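Local coordinates for protein enoyl-CoA hydratase (Mycobacterium avium, PDB 3OC7) that probably catalyses the addition of water to enoyl-CoA thioesters in fatty acid metabolism, as a member of the crotonase superfamily, at residues Y11-A22 / D49-V58; A121-C130 / I155-L163. All coordinates share one frame; numbering follows the deposited sequence. Where two conformers were deposited one is given.

Contact 1 (Y11-A22 / D49-V58)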
ATOM      1  N   TYR A  11       3.620 -15.577  31.907  1.00 15.38           N
ATOM      2  CA  TYR A  11       2.177 -15.436  31.629  1.00 15.99           C
ATOM      3  C   TYR A  11       1.476 -14.745  32.795  1.00 16.27           C
ATOM      4  O   TYR A  11       1.607 -15.189  33.945  1.00 17.16           O
ATOM      5  CB  TYR A  11       1.533 -16.817  31.404  1.00 16.23           C
ATOM      6  CG  TYR A  11       0.048 -16.769  31.019  1.00 16.30           C
ATOM      7  CD1 TYR A  11      -0.958 -16.620  31.994  1.00 17.03           C
ATOM      8  CD2 TYR A  11      -0.353 -16.878  29.688  1.00 16.96           C
ATOM      9  CE1 TYR A  11      -2.317 -16.577  31.634  1.00 17.74           C
ATOM     10  CE2 TYR A  11      -1.705 -16.829  29.320  1.00 17.69           C
ATOM     11  CZ  TYR A  11      -2.681 -16.678  30.301  1.00 16.55           C
ATOM     12  OH  TYR A  11      -4.010 -16.621  29.933  1.00 17.57           O
ATOM     13  N   ALA A  12       0.744 -13.674  32.496  1.00 16.23           N
ATOM     14  CA  ALA A  12      -0.127 -12.983  33.464  1.00 16.40           C
ATOM     15  C   ALA A  12      -1.556 -12.834  32.914  1.00 16.91           C
ATOM     16  O   ALA A  12      -1.770 -12.203  31.868  1.00 16.10           O
ATOM     17  CB  ALA A  12       0.455 -11.620  33.856  1.00 16.78           C
ATOM     18  N   GLY A  13      -2.527 -13.437  33.600  1.00 17.17           N
ATOM     19  CA  GLY A  13      -3.935 -13.426  33.177  1.00 17.76           C
ATOM     20  C   GLY A  13      -4.766 -12.335  33.847  1.00 18.62           C
ATOM     21  O   GLY A  13      -4.213 -11.525  34.597  1.00 18.81           O
ATOM     22  N   PRO A  14      -6.092 -12.303  33.567  1.00 19.68           N
ATOM     23  CA  PRO A  14      -7.027 -11.273  34.066  1.00 21.05           C
ATOM     24  C   PRO A  14      -6.961 -10.956  35.570  1.00 22.55           C
ATOM     25  O   PRO A  14      -7.046  -9.784  35.944  1.00 23.19           O
ATOM     26  CB  PRO A  14      -8.400 -11.821  33.651  1.00 20.98           C
ATOM     27  CG  PRO A  14      -8.103 -12.540  32.370  1.00 20.22           C
ATOM     28  CD  PRO A  14      -6.746 -13.182  32.576  1.00 19.69           C
ATOM     29  N   ALA A  15      -6.768 -11.971  36.409  1.00 24.15           N
ATOM     30  CA  ALA A  15      -6.678 -11.771  37.868  1.00 24.95           C
ATOM     31  C   ALA A  15      -5.441 -10.968  38.315  1.00 25.43           C
ATOM     32  O   ALA A  15      -5.434 -10.385  39.411  1.00 26.30           O
ATOM     33  CB  ALA A  15      -6.751 -13.112  38.601  1.00 25.22           C
ATOM     34  N   ALA A  16      -4.414 -10.930  37.463  1.00 25.33           N
ATOM     35  CA  ALA A  16      -3.184 -10.168  37.713  1.00 25.25           C
ATOM     36  C   ALA A  16      -3.114  -8.856  36.925  1.00 25.12           C
ATOM     37  O   ALA A  16      -2.505  -7.885  37.384  1.00 26.24           O
ATOM     38  CB  ALA A  16      -1.956 -11.021  37.428  1.00 25.37           C
ATOM     39  N   THR A  17      -3.713  -8.839  35.733  1.00 24.75           N
ATOM     40  CA  THR A  17      -3.724  -7.638  34.895  1.00 24.18           C
ATOM     41  C   THR A  17      -4.833  -6.641  35.255  1.00 24.48           C
ATOM     42  O   THR A  17      -4.694  -5.444  34.993  1.00 25.60           O
ATOM     43  CB  THR A  17      -3.829  -7.976  33.379  1.00 23.19           C
ATOM     44  OG1 THR A  17      -5.074  -8.630  33.107  1.00 22.20           O
ATOM     45  CG2 THR A  17      -2.665  -8.854  32.923  1.00 23.56           C
ATOM     46  N   GLY A  18      -5.919  -7.131  35.852  1.00 24.76           N
ATOM     47  CA  GLY A  18      -7.076  -6.291  36.203  1.00 24.88           C
ATOM     48  C   GLY A  18      -7.956  -5.892  35.025  1.00 24.60           C
ATOM     49  O   GLY A  18      -8.614  -4.849  35.060  1.00 25.23           O
ATOM     50  N   GLY A  19      -7.968  -6.724  33.979  1.00 24.14           N
ATOM     51  CA  GLY A  19      -8.766  -6.470  32.771  1.00 22.59           C
ATOM     52  C   GLY A  19      -8.929  -7.709  31.897  1.00 21.53           C
ATOM     53  O   GLY A  19      -8.382  -8.761  32.226  1.00 21.41           O
ATOM     54  N   PRO A  20      -9.682  -7.596  30.771  1.00 20.54           N
ATOM     55  CA  PRO A  20      -9.908  -8.720  29.839  1.00 19.39           C
ATOM     56  C   PRO A  20      -8.706  -8.971  28.907  1.00 18.06           C
ATOM     57  O   PRO A  20      -8.862  -9.099  27.678  1.00 17.17           O
ATOM     58  CB  PRO A  20     -11.141  -8.273  29.040  1.00 19.89           C
ATOM     59  CG  PRO A  20     -11.063  -6.789  29.049  1.00 20.05           C
ATOM     60  CD  PRO A  20     -10.400  -6.377  30.346  1.00 20.50           C
ATOM     61  N   VAL A  21      -7.533  -9.096  29.528  1.00 16.85           N
ATOM     62  CA  VAL A  21      -6.233  -9.114  28.854  1.00 15.87           C
ATOM     63  C   VAL A  21      -5.229 -10.112  29.479  1.00 14.99           C
ATOM     64  O   VAL A  21      -5.139 -10.258  30.719  1.00 15.27           O
ATOM     65  CB  VAL A  21      -5.619  -7.662  28.750  1.00 15.81           C
ATOM     66  CG1 VAL A  21      -5.444  -7.011  30.134  1.00 18.08           C
ATOM     67  CG2 VAL A  21      -4.308  -7.644  27.957  1.00 17.83           C
ATOM     68  N   ALA A  22      -4.494 -10.813  28.615  1.00 13.32           N
ATOM     69  CA  ALA A  22      -3.329 -11.618  29.015  1.00 13.50           C
ATOM     70  C   ALA A  22      -2.022 -10.987  28.510  1.00 13.26           C
ATOM     71  O   ALA A  22      -1.956 -10.571  27.350  1.00 13.78           O
ATOM     72  CB  ALA A  22      -3.466 -13.074  28.517  1.00 13.48           C
ATOM     73  N   ASP A  49      -3.019 -20.899  26.050  1.00 15.27           N
ATOM     74  CA  ASP A  49      -3.612 -20.626  27.372  1.00 15.85           C
ATOM     75  C   ASP A  49      -4.503 -19.372  27.346  1.00 15.43           C
ATOM     76  O   ASP A  49      -5.592 -19.367  27.927  1.00 15.94           O
ATOM     77  CB  ASP A  49      -2.524 -20.486  28.449  1.00 15.74           C
ATOM     78  CG  ASP A  49      -1.836 -21.815  28.802  1.00 17.26           C
ATOM     79  OD1 ASP A  49      -2.384 -22.908  28.504  1.00 19.04           O
ATOM     80  OD2 ASP A  49      -0.737 -21.749  29.403  1.00 18.17           O
ATOM     81  N   ALA A  50      -4.048 -18.311  26.673  1.00 14.67           N
ATOM     82  CA  ALA A  50      -4.879 -17.111  26.494  1.00 14.65           C
ATOM     83  C   ALA A  50      -6.188 -17.366  25.728  1.00 14.79           C
ATOM     84  O   ALA A  50      -7.254 -16.926  26.173  1.00 15.52           O
ATOM     85  CB  ALA A  50      -4.075 -15.992  25.818  1.00 14.01           C
ATOM     86  N   SER A  51      -6.125 -18.055  24.585  1.00 15.39           N
ATOM     87  CA  SER A  51      -7.331 -18.347  23.785  1.00 16.24           C
ATOM     88  C   SER A  51      -8.370 -19.216  24.526  1.00 17.51           C
ATOM     89  O   SER A  51      -9.581 -19.048  24.310  1.00 17.41           O
ATOM     90  CB  SER A  51      -6.942 -18.981  22.442  1.00 16.18           C
ATOM     91  OG  SER A  51      -8.068 -19.091  21.565  1.00 17.82           O
ATOM     92  N   SER A  52      -7.881 -20.115  25.389  1.00 18.38           N
ATOM     93  CA  SER A  52      -8.717 -21.058  26.144  0.70 19.60           C
ATOM     94  C   SER A  52      -9.533 -20.406  27.268  1.00 19.49           C
ATOM     95  O   SER A  52     -10.519 -20.983  27.743  1.00 20.58           O
ATOM     96  CB  SER A  52      -7.852 -22.181  26.723  0.70 19.84           C
ATOM     97  OG  SER A  52      -7.274 -22.953  25.688  0.70 21.01           O
ATOM     98  N   ASP A  53      -9.113 -19.218  27.712  1.00 19.72           N
ATOM     99  CA  ASP A  53      -9.789 -18.502  28.809  1.00 19.87           C
ATOM    100  C   ASP A  53     -10.863 -17.554  28.246  1.00 20.32           C
ATOM    101  O   ASP A  53     -10.519 -16.579  27.575  1.00 19.46           O
ATOM    102  CB  ASP A  53      -8.762 -17.718  29.646  1.00 19.92           C
ATOM    103  CG  ASP A  53      -9.376 -17.011  30.865  1.00 20.04           C
ATOM    104  OD1 ASP A  53     -10.621 -16.944  30.993  1.00 20.27           O
ATOM    105  OD2 ASP A  53      -8.598 -16.493  31.701  1.00 22.26           O
ATOM    106  N   PRO A  54     -12.164 -17.819  28.520  1.00 20.39           N
ATOM    107  CA  PRO A  54     -13.247 -16.978  27.967  1.00 20.61           C
ATOM    108  C   PRO A  54     -13.236 -15.509  28.432  1.00 19.83           C
ATOM    109  O   PRO A  54     -13.850 -14.664  27.777  1.00 20.55           O
ATOM    110  CB  PRO A  54     -14.532 -17.670  28.460  1.00 21.04           C
ATOM    111  CG  PRO A  54     -14.118 -19.021  28.906  1.00 21.70           C
ATOM    112  CD  PRO A  54     -12.692 -18.922  29.348  1.00 21.08           C
ATOM    113  N   ALA A  55     -12.565 -15.220  29.545  1.00 19.13           N
ATOM    114  CA  ALA A  55     -12.424 -13.843  30.055  1.00 17.81           C
ATOM    115  C   ALA A  55     -11.388 -12.958  29.308  1.00 17.07           C
ATOM    116  O   ALA A  55     -11.349 -11.740  29.512  1.00 17.34           O
ATOM    117  CB  ALA A  55     -12.125 -13.863  31.562  1.00 18.45           C
ATOM    118  N   VAL A  56     -10.541 -13.581  28.484  1.00 16.07           N
ATOM    119  CA  VAL A  56      -9.532 -12.855  27.698  1.00 14.93           C
ATOM    120  C   VAL A  56     -10.085 -12.440  26.324  1.00 14.60           C
ATOM    121  O   VAL A  56     -10.601 -13.294  25.569  1.00 15.42           O
ATOM    122  CB  VAL A  56      -8.225 -13.706  27.545  1.00 14.01           C
ATOM    123  CG1 VAL A  56      -7.175 -12.971  26.675  1.00 12.46           C
ATOM    124  CG2 VAL A  56      -7.623 -14.045  28.912  1.00 14.93           C
ATOM    125  N   ARG A  57      -9.984 -11.136  26.013  1.00 14.42           N
ATOM    126  CA  ARG A  57     -10.371 -10.593  24.686  1.00 13.85           C
ATOM    127  C   ARG A  57      -9.210  -9.979  23.846  1.00 12.89           C
ATOM    128  O   ARG A  57      -9.391  -9.678  22.654  1.00 13.70           O
ATOM    129  CB  ARG A  57     -11.593  -9.647  24.795  1.00 13.76           C
ATOM    130  CG  ARG A  57     -12.901 -10.390  25.191  1.00 15.11           C
ATOM    131  CD  ARG A  57     -14.191  -9.561  25.049  1.00 15.99           C
ATOM    132  NE  ARG A  57     -14.220  -8.328  25.840  1.00 16.76           N
ATOM    133  CZ  ARG A  57     -14.453  -8.260  27.153  1.00 18.82           C
ATOM    134  NH1 ARG A  57     -14.665  -9.365  27.863  1.00 21.28           N
ATOM    135  NH2 ARG A  57     -14.458  -7.082  27.763  1.00 21.49           N
ATOM    136  N   VAL A  58      -8.018  -9.857  24.446  1.00 12.76           N
ATOM    137  CA  VAL A  58      -6.840  -9.286  23.787  1.00 11.97           C
ATOM    138  C   VAL A  58      -5.550  -9.774  24.479  1.00 11.24           C
ATOM    139  O   VAL A  58      -5.574 -10.039  25.706  1.00 11.64           O
ATOM    140  CB  VAL A  58      -6.930  -7.718  23.740  1.00 12.09           C
ATOM    141  CG1 VAL A  58      -6.977  -7.113  25.145  1.00 14.41           C
ATOM    142  CG2 VAL A  58      -5.787  -7.086  22.920  1.00 13.02           C
TER
HETATM  143  O   HOH W   1      -5.893 -16.918  31.997  1.00 19.75           O
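Pro20 and Arg57 meet first through their backbones. Pro20, the centre of an inverse gamma turn, accepts through its O from Arg57 N at 2.9 Å in a nearly straight bond (N-H...O 167°), although the donor stands above the carbonyl plane. A second, weak bond reaches the same oxygen from Val58 N at 3.4 Å. One residue on from Val21, Ala22 N donates to Val58 O at 3.2 Å, this time in the carbonyl plane. These bonds begin the pairing of strands 21-26 and 58-63, the two parallel neighbours of a beta-alpha-beta unit whose crossover is helix 37-52, so the contact lies where the end of that helix turns back into the sheet.

The apolar contacts fill the angle between helix and strand. Ala22 CB faces Ala50 CB at 4.0 Å, with Val56 CG1 close to both the nitrogen and the methyl of Ala22. Farther out, Pro14 CG rests against Val56 CG2 at 3.8 Å, the two side chains crossing at about a right angle. Val21 and Val58 lie side by side and point the same way; Val21 touches Val204 and Val58 touches Val207 of helix 196-208.

Pro20 CB lies over one face of the Arg57 guanidinium, offset toward its rim, and Pro20 CG comes 3.6 Å from Arg57 NH2; the same NH2 is hydrogen-bonded to Gly208 O, and Trp265 of a second subunit also packs on this arginine. With its CG anti to the nitrogen (chi1 -176°), Tyr11 extends its ring toward the helix, its edge near Ala50 N. Water 1 sits in the ring plane 2.8 Å from Tyr11 OH and donates to Asp53 OD2, while Asp53 OD1 closes an Asx turn onto Ala55 N.

Contact 2 (A121-C130 / I155-L163)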
ATOM      1  N   ALA A 121      16.895  -8.935  12.792  1.00 14.48           N
ATOM      2  CA  ALA A 121      16.703 -10.275  12.184  1.00 15.26           C
ATOM      3  C   ALA A 121      15.303 -10.877  12.400  1.00 14.97           C
ATOM      4  O   ALA A 121      14.310 -10.203  12.118  1.00 15.56           O
ATOM      5  CB  ALA A 121      17.828 -11.258  12.617  1.00 16.06           C
ATOM      6  N   GLY A 122      15.211 -12.111  12.907  1.00 15.41           N
ATOM      7  CA  GLY A 122      13.934 -12.765  13.177  1.00 15.10           C
ATOM      8  C   GLY A 122      12.964 -11.969  14.042  1.00 14.96           C
ATOM      9  O   GLY A 122      11.759 -12.190  13.981  1.00 15.22           O
ATOM     10  N   GLY A 123      13.491 -11.089  14.902  1.00 14.41           N
ATOM     11  CA  GLY A 123      12.627 -10.183  15.678  1.00 14.08           C
ATOM     12  C   GLY A 123      11.628  -9.382  14.843  1.00 12.76           C
ATOM     13  O   GLY A 123      10.501  -9.143  15.288  1.00 12.13           O
ATOM     14  N   PHE A 124      12.025  -8.990  13.625  1.00 12.67           N
ATOM     15  CA  PHE A 124      11.147  -8.259  12.683  1.00 12.08           C
ATOM     16  C   PHE A 124       9.893  -9.081  12.349  1.00 11.76           C
ATOM     17  O   PHE A 124       8.803  -8.523  12.155  1.00 11.65           O
ATOM     18  CB  PHE A 124      11.877  -7.934  11.369  1.00 12.62           C
ATOM     19  CG  PHE A 124      12.716  -6.674  11.390  1.00 12.69           C
ATOM     20  CD1 PHE A 124      14.065  -6.735  11.744  1.00 14.06           C
ATOM     21  CD2 PHE A 124      12.197  -5.453  10.962  1.00 13.98           C
ATOM     22  CE1 PHE A 124      14.863  -5.573  11.719  1.00 15.64           C
ATOM     23  CE2 PHE A 124      12.981  -4.272  10.937  1.00 14.35           C
ATOM     24  CZ  PHE A 124      14.315  -4.334  11.341  1.00 12.99           C
ATOM     25  N   GLY A 125      10.051 -10.404  12.257  1.00 11.74           N
ATOM     26  CA  GLY A 125       8.926 -11.297  11.923  1.00 11.46           C
ATOM     27  C   GLY A 125       7.840 -11.329  12.995  1.00 11.12           C
ATOM     28  O   GLY A 125       6.653 -11.372  12.654  1.00 11.57           O
ATOM     29  N   LEU A 126       8.238 -11.289  14.275  1.00 11.40           N
ATOM     30  CA  LEU A 126       7.276 -11.127  15.390  1.00 11.68           C
ATOM     31  C   LEU A 126       6.517  -9.800  15.324  1.00 10.74           C
ATOM     32  O   LEU A 126       5.271  -9.786  15.442  1.00 11.21           O
ATOM     33  CB  LEU A 126       7.959 -11.257  16.770  1.00 12.33           C
ATOM     34  CG  LEU A 126       8.554 -12.603  17.179  1.00 15.31           C
ATOM     35  CD1 LEU A 126       9.020 -12.566  18.648  1.00 16.79           C
ATOM     36  CD2 LEU A 126       7.588 -13.748  16.936  1.00 17.17           C
ATOM     37  N   VAL A 127       7.256  -8.693  15.125  1.00  9.82           N
ATOM     38  CA  VAL A 127       6.632  -7.363  14.989  1.00  9.85           C
ATOM     39  C   VAL A 127       5.621  -7.357  13.814  1.00  9.57           C
ATOM     40  O   VAL A 127       4.491  -6.847  13.955  1.00  9.71           O
ATOM     41  CB  VAL A 127       7.723  -6.225  14.834  1.00  9.87           C
ATOM     42  CG1 VAL A 127       7.074  -4.855  14.583  1.00 10.84           C
ATOM     43  CG2 VAL A 127       8.681  -6.172  16.070  1.00 12.18           C
ATOM     44  N   GLY A 128       6.036  -7.879  12.654  1.00  8.52           N
ATOM     45  CA  GLY A 128       5.139  -7.978  11.484  1.00  8.81           C
ATOM     46  C   GLY A 128       3.873  -8.812  11.682  1.00  8.53           C
ATOM     47  O   GLY A 128       2.786  -8.425  11.199  1.00  8.81           O
ATOM     48  N   ALA A 129       3.976  -9.910  12.447  1.00  8.97           N
ATOM     49  CA  ALA A 129       2.826 -10.825  12.680  1.00  8.75           C
ATOM     50  C   ALA A 129       1.737 -10.232  13.588  1.00  8.97           C
ATOM     51  O   ALA A 129       0.554 -10.579  13.443  1.00  8.96           O
ATOM     52  CB  ALA A 129       3.309 -12.192  13.238  1.00  9.74           C
ATOM     53  N   CYS A 130       2.127  -9.373  14.541  1.00  8.06           N
ATOM     54  CA  CYS A 130       1.139  -8.741  15.458  1.00  8.24           C
ATOM     55  C   CYS A 130       0.114  -7.865  14.680  1.00  8.43           C
ATOM     56  O   CYS A 130       0.452  -7.239  13.665  1.00  8.54           O
ATOM     57  CB  CYS A 130       1.852  -7.959  16.576  1.00  8.07           C
ATOM     58  SG  CYS A 130       2.767  -9.008  17.785  1.00 10.16           S
ATOM     59  N   ILE A 155      11.104 -13.684   7.027  1.00 11.26           N
ATOM     60  CA  ILE A 155      10.370 -12.549   7.619  1.00 10.97           C
ATOM     61  C   ILE A 155       9.546 -11.730   6.587  1.00 10.09           C
ATOM     62  O   ILE A 155       8.639 -10.972   6.972  1.00  9.91           O
ATOM     63  CB  ILE A 155      11.262 -11.636   8.503  1.00 10.29           C
ATOM     64  CG1 ILE A 155      12.347 -10.931   7.685  1.00 12.46           C
ATOM     65  CG2 ILE A 155      11.878 -12.419   9.688  1.00 12.39           C
ATOM     66  CD1 ILE A 155      13.272 -10.047   8.520  1.00 13.62           C
ATOM     67  N   SER A 156       9.858 -11.907   5.293  1.00  9.99           N
ATOM     68  CA  SER A 156       9.083 -11.312   4.179  1.00  9.31           C
ATOM     69  C   SER A 156       7.586 -11.695   4.194  1.00  9.75           C
ATOM     70  O   SER A 156       6.736 -10.934   3.697  1.00  9.10           O
ATOM     71  CB  SER A 156       9.715 -11.632   2.802  1.00  9.70           C
ATOM     72  OG  SER A 156      10.968 -10.969   2.600  1.00 10.19           O
ATOM     73  N   LEU A 157       7.268 -12.858   4.777  1.00  9.47           N
ATOM     74  CA  LEU A 157       5.877 -13.340   4.906  1.00  9.63           C
ATOM     75  C   LEU A 157       4.922 -12.344   5.625  1.00  8.27           C
ATOM     76  O   LEU A 157       3.743 -12.242   5.262  1.00 10.00           O
ATOM     77  CB  LEU A 157       5.828 -14.716   5.609  1.00  9.72           C
ATOM     78  CG  LEU A 157       6.390 -15.919   4.846  1.00 10.53           C
ATOM     79  CD1 LEU A 157       6.548 -17.130   5.783  1.00 12.86           C
ATOM     80  CD2 LEU A 157       5.536 -16.247   3.616  1.00 11.75           C
ATOM     81  N   THR A 158       5.457 -11.634   6.632  1.00  8.59           N
ATOM     82  CA  THR A 158       4.693 -10.577   7.348  1.00  9.14           C
ATOM     83  C   THR A 158       5.142  -9.126   7.059  1.00  9.91           C
ATOM     84  O   THR A 158       4.328  -8.205   7.241  1.00 10.53           O
ATOM     85  CB  THR A 158       4.626 -10.823   8.899  1.00  8.40           C
ATOM     86  OG1 THR A 158       5.946 -10.792   9.475  1.00  9.33           O
ATOM     87  CG2 THR A 158       3.882 -12.144   9.241  1.00 10.09           C
ATOM     88  N   LEU A 159       6.391  -8.909   6.613  1.00  9.91           N
ATOM     89  CA  LEU A 159       6.854  -7.550   6.240  1.00 10.43           C
ATOM     90  C   LEU A 159       6.313  -7.031   4.901  1.00 10.03           C
ATOM     91  O   LEU A 159       5.888  -5.855   4.801  1.00 10.63           O
ATOM     92  CB  LEU A 159       8.396  -7.450   6.241  1.00 10.72           C
ATOM     93  CG  LEU A 159       9.134  -7.624   7.574  1.00 11.97           C
ATOM     94  CD1 LEU A 159      10.610  -7.307   7.364  1.00 13.68           C
ATOM     95  CD2 LEU A 159       8.534  -6.764   8.683  1.00 13.59           C
ATOM     96  N   LEU A 160       6.323  -7.868   3.864  1.00  8.82           N
ATOM     97  CA  LEU A 160       5.911  -7.374   2.531  1.00  9.76           C
ATOM     98  C   LEU A 160       4.416  -6.980   2.392  1.00  9.77           C
ATOM     99  O   LEU A 160       4.118  -6.034   1.644  1.00 10.70           O
ATOM    100  CB  LEU A 160       6.405  -8.279   1.384  1.00 10.47           C
ATOM    101  CG  LEU A 160       7.934  -8.429   1.253  1.00 10.89           C
ATOM    102  CD1 LEU A 160       8.262  -9.331   0.057  1.00 15.66           C
ATOM    103  CD2 LEU A 160       8.685  -7.082   1.153  1.00 12.81           C
ATOM    104  N   PRO A 161       3.490  -7.652   3.112  1.00  9.35           N
ATOM    105  CA  PRO A 161       2.080  -7.163   3.104  1.00  9.68           C
ATOM    106  C   PRO A 161       1.846  -5.823   3.846  1.00  9.53           C
ATOM    107  O   PRO A 161       0.817  -5.188   3.612  1.00 11.89           O
ATOM    108  CB  PRO A 161       1.285  -8.305   3.783  1.00  9.93           C
ATOM    109  CG  PRO A 161       2.207  -9.474   3.771  1.00 11.90           C
ATOM    110  CD  PRO A 161       3.616  -8.974   3.759  1.00  9.92           C
ATOM    111  N   LYS A 162       2.771  -5.389   4.721  1.00  9.10           N
ATOM    112  CA  LYS A 162       2.530  -4.219   5.606  1.00  9.30           C
ATOM    113  C   LYS A 162       3.413  -2.959   5.362  1.00  8.61           C
ATOM    114  O   LYS A 162       2.987  -1.820   5.652  1.00  9.69           O
ATOM    115  CB  LYS A 162       2.549  -4.665   7.089  1.00  8.92           C
ATOM    116  CG  LYS A 162       1.628  -5.888   7.383  1.00 10.11           C
ATOM    117  CD  LYS A 162       1.417  -6.171   8.893  1.00 10.03           C
ATOM    118  CE  LYS A 162       0.606  -7.476   9.075  1.00  9.79           C
ATOM    119  NZ  LYS A 162       0.155  -7.731  10.483  1.00 10.79           N
ATOM    120  N   LEU A 163       4.631  -3.136   4.850  1.00  8.85           N
ATOM    121  CA  LEU A 163       5.547  -1.999   4.560  1.00  9.77           C
ATOM    122  C   LEU A 163       5.176  -1.368   3.218  1.00  9.88           C
ATOM    123  O   LEU A 163       4.771  -2.085   2.292  1.00 10.38           O
ATOM    124  CB  LEU A 163       6.995  -2.500   4.445  1.00 10.55           C
ATOM    125  CG  LEU A 163       7.748  -3.027   5.657  1.00 15.14           C
ATOM    126  CD1 LEU A 163       9.121  -3.567   5.259  1.00 16.99           C
ATOM    127  CD2 LEU A 163       7.911  -1.917   6.636  1.00 16.61           C
TER
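Ile155 and Thr158 lie against a glycine-bearing side of helix 123-129, touching mainly its backbone. Ile155 CG2 settles 3.7 Å from Gly125 N, while CD1, at the end of the other branch, reaches Phe124 CB at 3.8 Å and the carbonyl of Ala121. Thr158 comes closer still: its CB is 3.5 Å from Gly128 C, and its methyl touches Ala129. With OG1 turned between the backbone N and the carbonyl carbon (chi1 62°), the hydroxyl passes beside the bare CA of Gly128 and donates a weak bond of 3.3 Å to Gly125 O. Leu159 CD1 lies 4.2 Å from Phe124 CB, while its CD2 approaches Phe124 O.

The straight chain of Lys162 carries its amine to the far end of the helix. Its NZ donates to Gly128 O at 2.8 Å, nearly along the C=O axis, and more weakly to Cys130 O at 3.2 Å.

Around this shell, Leu188 touches Phe124 and Leu159, and Met101 of helix 86-106 touches Thr158. Arg166 of a second subunit hydrogen-bonds Val127 O and Cys130 O and packs on Lys162, so the helix end is gripped partly across the subunit interface. In crotonases the opposite, N-terminal end of the corresponding helix helps form the oxyanion hole for the thioester carbonyl; the contact packs along this helix.

The chemistry is lopsided: close apolar packing and one weak hydroxyl bond along the helix, but at its C-terminal carbonyls Lys162 and Arg166 of a second subunit, whose positive charges would probably offset the negative end of the helix dipole.

Overall arrangement
Contact 1 lies at the periphery, its centre about 21 Å from the centre of the chain, whereas the centre of contact 2 lies about 6 Å from it and the contact is buried. Their centres are about 25 Å apart, they share no helix or strand, and contact 1 closes before contact 2 opens. In 11-22 / 49-58 the backbone carries much of the polar bonding, as expected where sheet strands pair, and a water serves the partly exposed side. In 121-130 / 155-163 two helical segments pack with side chain against backbone, and a lysine makes the shortest hydrogen bond. Both meet a second subunit, contact 1 by packing, contact 2 also by hydrogen bonds; contact 2 touches a third subunit too.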